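Local coordinates for protein alanine racemase, biosynthetic (Pseudomonas aeruginosa PAO1, PDB 6A2F) that belongs to the alanine racemase family of pyridoxal-phosphate-carrying dimeric enzymes that join a TIM-barrel domain to a C-terminal beta domain, at residues R146-F160 and F178-L191. Sequence-based numbering, arbitrary orientation.
Sequences RSHPGVRELNLISHF and FLGLLDLDFDQRSL
Leu156 and Arg189 pair in the parallel strands of a beta-alpha-beta unit of the TIM-barrel domain, where strand 153-157 meets strand 189-190 after the helix ending at Leu179. Leu156 N donates to Gln188 O (2.9 Å) and Leu156 O accepts from Ser190 N, the alternation expected of parallel strands; Ser158 N continues it to Ser190 O.

On the helix-facing side Leu156, branched and wholly apolar, fits between two phenylalanines. Its CB sits over the centre of the Phe186 ring, 3.5 Å from the centroid, while chi1 of -180° sets CG anti to the backbone N, and chi2 of 70° swings CD2 over one face of Phe178 in a second CH-pi contact, 3.7 Å from that centroid. Leu191 CD2 lies over the opposite face, toward the rim. Leu138 of helix 135-145 also packs on Leu156 and Phe186.

Beside Leu154, where the chain comes up to Gln188, Asp187 suits its place because one carboxylate oxygen can serve two donors: OD2 takes Arg146 NH2 on its syn lone pair (3.0 Å) and Leu154 N on its anti lone pair (2.9 Å). The long, bent arm of Arg146 brings NH1 to Asp185 O (3.1 Å), from above the carbonyl plane. A salt-bridge network links Arg146 NH2 to Asp187 OD2 and, longer, Arg146 NH1 to Asp185 OD1 (3.6 Å).

At the other end a water bridges Leu191 O and Phe160 N, near His159, whose NE2 is hydrogen-bonded to Tyr254 OH of the second subunit. Parallel strands joined through a helix packed against them are the repeating element of the TIM barrel.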
loop_
_atom_site.group_PDB
_atom_site.type_symbol
_atom_site.label_atom_id
_atom_site.label_comp_id
_atom_site.label_asym_id
_atom_site.label_seq_id
_atom_site.Cartn_x
_atom_site.Cartn_y
_atom_site.Cartn_z
ATOM N N ARG A 146 -38.284 9.808 12.092
ATOM C CA ARG A 146 -38.288 11.075 12.837
ATOM C C ARG A 146 -38.707 10.964 14.311
ATOM O O ARG A 146 -38.140 11.652 15.164
ATOM C CB ARG A 146 -39.109 12.153 12.110
ATOM C CG ARG A 146 -39.208 13.506 12.827
ATOM C CD ARG A 146 -37.889 14.274 12.890
ATOM N NE ARG A 146 -37.075 13.931 14.062
ATOM C CZ ARG A 146 -35.907 14.498 14.367
ATOM N NH1 ARG A 146 -35.390 15.451 13.596
ATOM N NH2 ARG A 146 -35.249 14.113 15.453
ATOM N N SER A 147 -39.686 10.107 14.605
ATOM C CA SER A 147 -40.111 9.877 15.989
ATOM C C SER A 147 -39.930 8.413 16.428
ATOM O O SER A 147 -40.580 7.955 17.377
ATOM C CB SER A 147 -41.557 10.361 16.221
ATOM O OG SER A 147 -42.499 9.532 15.561
ATOM N N HIS A 148 -39.042 7.696 15.740
ATOM C CA HIS A 148 -38.675 6.331 16.118
ATOM C C HIS A 148 -37.906 6.330 17.444
ATOM O O HIS A 148 -36.971 7.116 17.615
ATOM C CB HIS A 148 -37.833 5.664 15.017
ATOM C CG HIS A 148 -37.584 4.203 15.249
ATOM N ND1 HIS A 148 -38.304 3.214 14.613
ATOM C CD2 HIS A 148 -36.701 3.565 16.055
ATOM C CE1 HIS A 148 -37.874 2.031 15.012
ATOM N NE2 HIS A 148 -36.903 2.216 15.889
ATOM N N PRO A 149 -38.290 5.434 18.379
ATOM C CA PRO A 149 -37.705 5.374 19.724
ATOM C C PRO A 149 -36.195 5.092 19.775
ATOM O O PRO A 149 -35.547 5.425 20.770
ATOM C CB PRO A 149 -38.475 4.229 20.391
ATOM C CG PRO A 149 -39.027 3.420 19.263
ATOM C CD PRO A 149 -39.351 4.425 18.205
ATOM N N GLY A 150 -35.652 4.474 18.729
ATOM C CA GLY A 150 -34.222 4.183 18.656
ATOM C C GLY A 150 -33.400 5.294 18.018
ATOM O O GLY A 150 -32.189 5.161 17.855
ATOM N N VAL A 151 -34.050 6.385 17.651
ATOM C CA VAL A 151 -33.354 7.492 17.023
ATOM C C VAL A 151 -33.278 8.679 17.961
ATOM O O VAL A 151 -34.284 9.119 18.493
ATOM C CB VAL A 151 -34.062 7.946 15.734
ATOM C CG1 VAL A 151 -33.379 9.172 15.162
ATOM C CG2 VAL A 151 -34.112 6.824 14.713
ATOM N N ARG A 152 -32.076 9.185 18.188
ATOM C CA ARG A 152 -31.936 10.338 19.044
ATOM C C ARG A 152 -31.881 11.588 18.177
ATOM O O ARG A 152 -32.716 12.466 18.279
ATOM C CB ARG A 152 -30.665 10.201 19.871
ATOM C CG ARG A 152 -30.384 11.360 20.800
ATOM C CD ARG A 152 -29.032 11.181 21.460
ATOM N NE ARG A 152 -28.687 12.318 22.297
ATOM C CZ ARG A 152 -28.144 13.437 21.842
ATOM N NH1 ARG A 152 -27.868 14.420 22.674
ATOM N NH2 ARG A 152 -27.884 13.572 20.555
ATOM N N GLU A 153 -30.959 11.606 17.236
ATOM C CA GLU A 153 -30.818 12.729 16.342
ATOM C C GLU A 153 -31.073 12.221 14.956
ATOM O O GLU A 153 -30.559 11.181 14.588
ATOM C CB GLU A 153 -29.388 13.260 16.357
ATOM C CG GLU A 153 -29.118 14.510 17.169
ATOM C CD GLU A 153 -27.681 14.978 17.026
ATOM O OE1 GLU A 153 -26.953 14.416 16.201
ATOM O OE2 GLU A 153 -27.265 15.904 17.733
ATOM N N LEU A 154 -31.916 12.906 14.205
ATOM C CA LEU A 154 -32.082 12.517 12.811
ATOM C C LEU A 154 -31.415 13.587 11.949
ATOM O O LEU A 154 -31.751 14.769 12.041
ATOM C CB LEU A 154 -33.552 12.306 12.440
ATOM C CG LEU A 154 -33.806 11.616 11.089
ATOM C CD1 LEU A 154 -33.084 10.274 10.978
ATOM C CD2 LEU A 154 -35.298 11.442 10.827
ATOM N N ASN A 155 -30.454 13.160 11.136
ATOM C CA ASN A 155 -29.548 14.072 10.445
ATOM C C ASN A 155 -29.481 13.810 8.943
ATOM O O ASN A 155 -29.966 12.780 8.461
ATOM C CB ASN A 155 -28.144 13.980 11.058
ATOM C CG ASN A 155 -28.126 14.310 12.539
ATOM O OD1 ASN A 155 -28.977 15.046 13.037
ATOM N ND2 ASN A 155 -27.151 13.766 13.252
ATOM N N LEU A 156 -28.889 14.750 8.208
ATOM C CA LEU A 156 -28.700 14.599 6.768
ATOM C C LEU A 156 -27.225 14.690 6.380
ATOM O O LEU A 156 -26.504 15.587 6.835
ATOM C CB LEU A 156 -29.529 15.631 5.994
ATOM C CG LEU A 156 -29.452 15.605 4.459
ATOM C CD1 LEU A 156 -30.131 14.370 3.884
ATOM C CD2 LEU A 156 -30.037 16.874 3.852
ATOM N N ILE A 157 -26.789 13.756 5.535
ATOM C CA ILE A 157 -25.411 13.728 5.041
ATOM C C ILE A 157 -25.357 13.397 3.539
ATOM O O ILE A 157 -26.118 12.559 3.044
ATOM C CB ILE A 157 -24.498 12.787 5.888
ATOM C CG1 ILE A 157 -23.016 12.984 5.529
ATOM C CG2 ILE A 157 -24.919 11.324 5.760
ATOM C CD1 ILE A 157 -22.042 12.214 6.397
ATOM N N SER A 158 -24.478 14.096 2.824
ATOM C CA SER A 158 -24.162 13.785 1.437
ATOM C C SER A 158 -22.712 14.164 1.162
ATOM O O SER A 158 -22.070 14.822 1.985
ATOM C CB SER A 158 -25.109 14.508 0.478
ATOM O OG SER A 158 -25.196 13.819 -0.755
ATOM N N HIS A 159 -22.202 13.756 0.007
ATOM C CA HIS A 159 -20.782 13.886 -0.295
ATOM C C HIS A 159 -20.570 14.265 -1.765
ATOM O O HIS A 159 -21.174 13.661 -2.654
ATOM C CB HIS A 159 -20.069 12.568 0.046
ATOM C CG HIS A 159 -18.575 12.640 -0.024
ATOM N ND1 HIS A 159 -17.810 13.243 0.951
ATOM C CD2 HIS A 159 -17.703 12.165 -0.944
ATOM C CE1 HIS A 159 -16.532 13.145 0.631
ATOM N NE2 HIS A 159 -16.440 12.494 -0.517
ATOM N N PHE A 160 -19.719 15.268 -2.004
ATOM C CA PHE A 160 -19.426 15.777 -3.353
ATOM C C PHE A 160 -18.549 14.826 -4.153
ATOM O O PHE A 160 -17.726 14.114 -3.581
ATOM C CB PHE A 160 -18.696 17.120 -3.278
ATOM C CG PHE A 160 -19.570 18.286 -2.908
ATOM C CD1 PHE A 160 -20.625 18.679 -3.727
ATOM C CD2 PHE A 160 -19.306 19.024 -1.757
ATOM C CE1 PHE A 160 -21.413 19.770 -3.394
ATOM C CE2 PHE A 160 -20.091 20.118 -1.420
ATOM C CZ PHE A 160 -21.145 20.492 -2.239
ATOM N N PHE A 178 -29.222 18.476 -2.198
ATOM C CA PHE A 178 -29.121 18.566 -0.743
ATOM C C PHE A 178 -30.098 19.602 -0.188
ATOM O O PHE A 178 -30.884 19.291 0.708
ATOM C CB PHE A 178 -27.676 18.906 -0.338
ATOM C CG PHE A 178 -27.390 18.750 1.137
ATOM C CD1 PHE A 178 -27.722 19.758 2.043
ATOM C CD2 PHE A 178 -26.763 17.605 1.618
ATOM C CE1 PHE A 178 -27.454 19.618 3.397
ATOM C CE2 PHE A 178 -26.487 17.460 2.971
ATOM C CZ PHE A 178 -26.831 18.469 3.861
ATOM N N LEU A 179 -30.050 20.818 -0.735
ATOM C CA LEU A 179 -30.892 21.930 -0.280
ATOM C C LEU A 179 -32.388 21.665 -0.460
ATOM O O LEU A 179 -33.209 22.177 0.305
ATOM C CB LEU A 179 -30.506 23.231 -0.992
ATOM C CG LEU A 179 -29.156 23.885 -0.663
ATOM C CD1 LEU A 179 -28.794 24.900 -1.736
ATOM C CD2 LEU A 179 -29.148 24.533 0.715
ATOM N N GLY A 180 -32.733 20.863 -1.466
ATOM C CA GLY A 180 -34.123 20.509 -1.734
ATOM C C GLY A 180 -34.756 19.618 -0.675
ATOM O O GLY A 180 -35.935 19.272 -0.775
ATOM N N LEU A 181 -33.976 19.241 0.335
ATOM C CA LEU A 181 -34.486 18.417 1.427
ATOM C C LEU A 181 -34.581 19.177 2.748
ATOM O O LEU A 181 -35.065 18.638 3.743
ATOM C CB LEU A 181 -33.628 17.159 1.607
ATOM C CG LEU A 181 -33.630 16.090 0.511
ATOM C CD1 LEU A 181 -32.525 15.084 0.790
ATOM C CD2 LEU A 181 -34.977 15.391 0.397
ATOM N N LEU A 182 -34.141 20.433 2.751
ATOM C CA LEU A 182 -34.028 21.198 3.993
ATOM C C LEU A 182 -35.357 21.771 4.510
ATOM O O LEU A 182 -35.386 22.533 5.481
ATOM C CB LEU A 182 -32.930 22.268 3.882
ATOM C CG LEU A 182 -31.491 21.781 3.592
ATOM C CD1 LEU A 182 -30.475 22.878 3.889
ATOM C CD2 LEU A 182 -31.131 20.512 4.358
ATOM N N ASP A 183 -36.454 21.377 3.866
ATOM C CA ASP A 183 -37.794 21.596 4.406
ATOM C C ASP A 183 -38.099 20.575 5.512
ATOM O O ASP A 183 -38.977 20.803 6.348
ATOM C CB ASP A 183 -38.845 21.502 3.299
ATOM C CG ASP A 183 -38.773 20.191 2.538
ATOM O OD1 ASP A 183 -37.862 20.033 1.696
ATOM O OD2 ASP A 183 -39.630 19.315 2.779
ATOM N N LEU A 184 -37.366 19.459 5.505
ATOM C CA LEU A 184 -37.513 18.400 6.506
ATOM C C LEU A 184 -36.767 18.727 7.794
ATOM O O LEU A 184 -35.720 19.378 7.769
ATOM C CB LEU A 184 -37.007 17.059 5.964
ATOM C CG LEU A 184 -37.641 16.455 4.709
ATOM C CD1 LEU A 184 -36.776 15.309 4.196
ATOM C CD2 LEU A 184 -39.068 15.994 4.969
ATOM N N ASP A 185 -37.306 18.247 8.912
ATOM C CA ASP A 185 -36.724 18.480 10.230
ATOM C C ASP A 185 -35.475 17.623 10.452
ATOM O O ASP A 185 -35.562 16.410 10.674
ATOM C CB ASP A 185 -37.764 18.217 11.325
ATOM C CG ASP A 185 -37.317 18.691 12.708
ATOM O OD1 ASP A 185 -36.103 18.910 12.937
ATOM O OD2 ASP A 185 -38.198 18.836 13.582
ATOM N N PHE A 186 -34.318 18.276 10.390
ATOM C CA PHE A 186 -33.030 17.641 10.638
ATOM C C PHE A 186 -32.320 18.332 11.797
ATOM O O PHE A 186 -32.315 19.561 11.889
ATOM C CB PHE A 186 -32.145 17.720 9.391
ATOM C CG PHE A 186 -32.496 16.727 8.320
ATOM C CD1 PHE A 186 -32.404 15.358 8.557
ATOM C CD2 PHE A 186 -32.888 17.160 7.056
ATOM C CE1 PHE A 186 -32.712 14.439 7.560
ATOM C CE2 PHE A 186 -33.197 16.247 6.057
ATOM C CZ PHE A 186 -33.105 14.884 6.308
ATOM N N ASP A 187 -31.710 17.540 12.673
ATOM C CA ASP A 187 -30.948 18.083 13.792
ATOM C C ASP A 187 -29.592 18.604 13.336
ATOM O O ASP A 187 -29.127 19.634 13.819
ATOM C CB ASP A 187 -30.774 17.027 14.884
ATOM C CG ASP A 187 -32.088 16.625 15.511
ATOM O OD1 ASP A 187 -32.675 17.456 16.233
ATOM O OD2 ASP A 187 -32.541 15.486 15.280
ATOM N N GLN A 188 -28.965 17.882 12.409
ATOM C CA GLN A 188 -27.654 18.249 11.876
ATOM C C GLN A 188 -27.587 17.981 10.379
ATOM O O GLN A 188 -28.175 17.020 9.877
ATOM C CB GLN A 188 -26.520 17.474 12.570
ATOM C CG GLN A 188 -26.588 17.379 14.087
ATOM C CD GLN A 188 -26.180 18.652 14.817
ATOM O OE1 GLN A 188 -26.291 18.723 16.032
ATOM N NE2 GLN A 188 -25.702 19.651 14.089
ATOM N N ARG A 189 -26.859 18.840 9.675
ATOM C CA ARG A 189 -26.648 18.683 8.244
ATOM C C ARG A 189 -25.158 18.712 7.982
ATOM O O ARG A 189 -24.442 19.554 8.532
ATOM C CB ARG A 189 -27.339 19.797 7.454
ATOM C CG ARG A 189 -28.761 20.112 7.892
ATOM C CD ARG A 189 -29.254 21.385 7.226
ATOM N NE ARG A 189 -29.721 22.360 8.211
ATOM C CZ ARG A 189 -29.090 23.494 8.521
ATOM N NH1 ARG A 189 -27.949 23.830 7.921
ATOM N NH2 ARG A 189 -29.611 24.305 9.437
ATOM N N SER A 190 -24.686 17.778 7.161
ATOM C CA SER A 190 -23.268 17.693 6.831
ATOM C C SER A 190 -23.082 17.388 5.355
ATOM O O SER A 190 -23.661 16.428 4.837
ATOM C CB SER A 190 -22.577 16.633 7.686
ATOM O OG SER A 190 -21.188 16.616 7.438
ATOM N N LEU A 191 -22.268 18.207 4.688
ATOM C CA LEU A 191 -22.056 18.101 3.242
ATOM C C LEU A 191 -20.591 18.290 2.817
ATOM O O LEU A 191 -20.158 17.733 1.807
ATOM C CB LEU A 191 -22.964 19.101 2.513
ATOM C CG LEU A 191 -22.925 19.282 0.988
ATOM C CD1 LEU A 191 -23.161 17.980 0.236
ATOM C CD2 LEU A 191 -23.949 20.330 0.585
HETATM O O HOH W 1 -18.441 16.142 0.349
#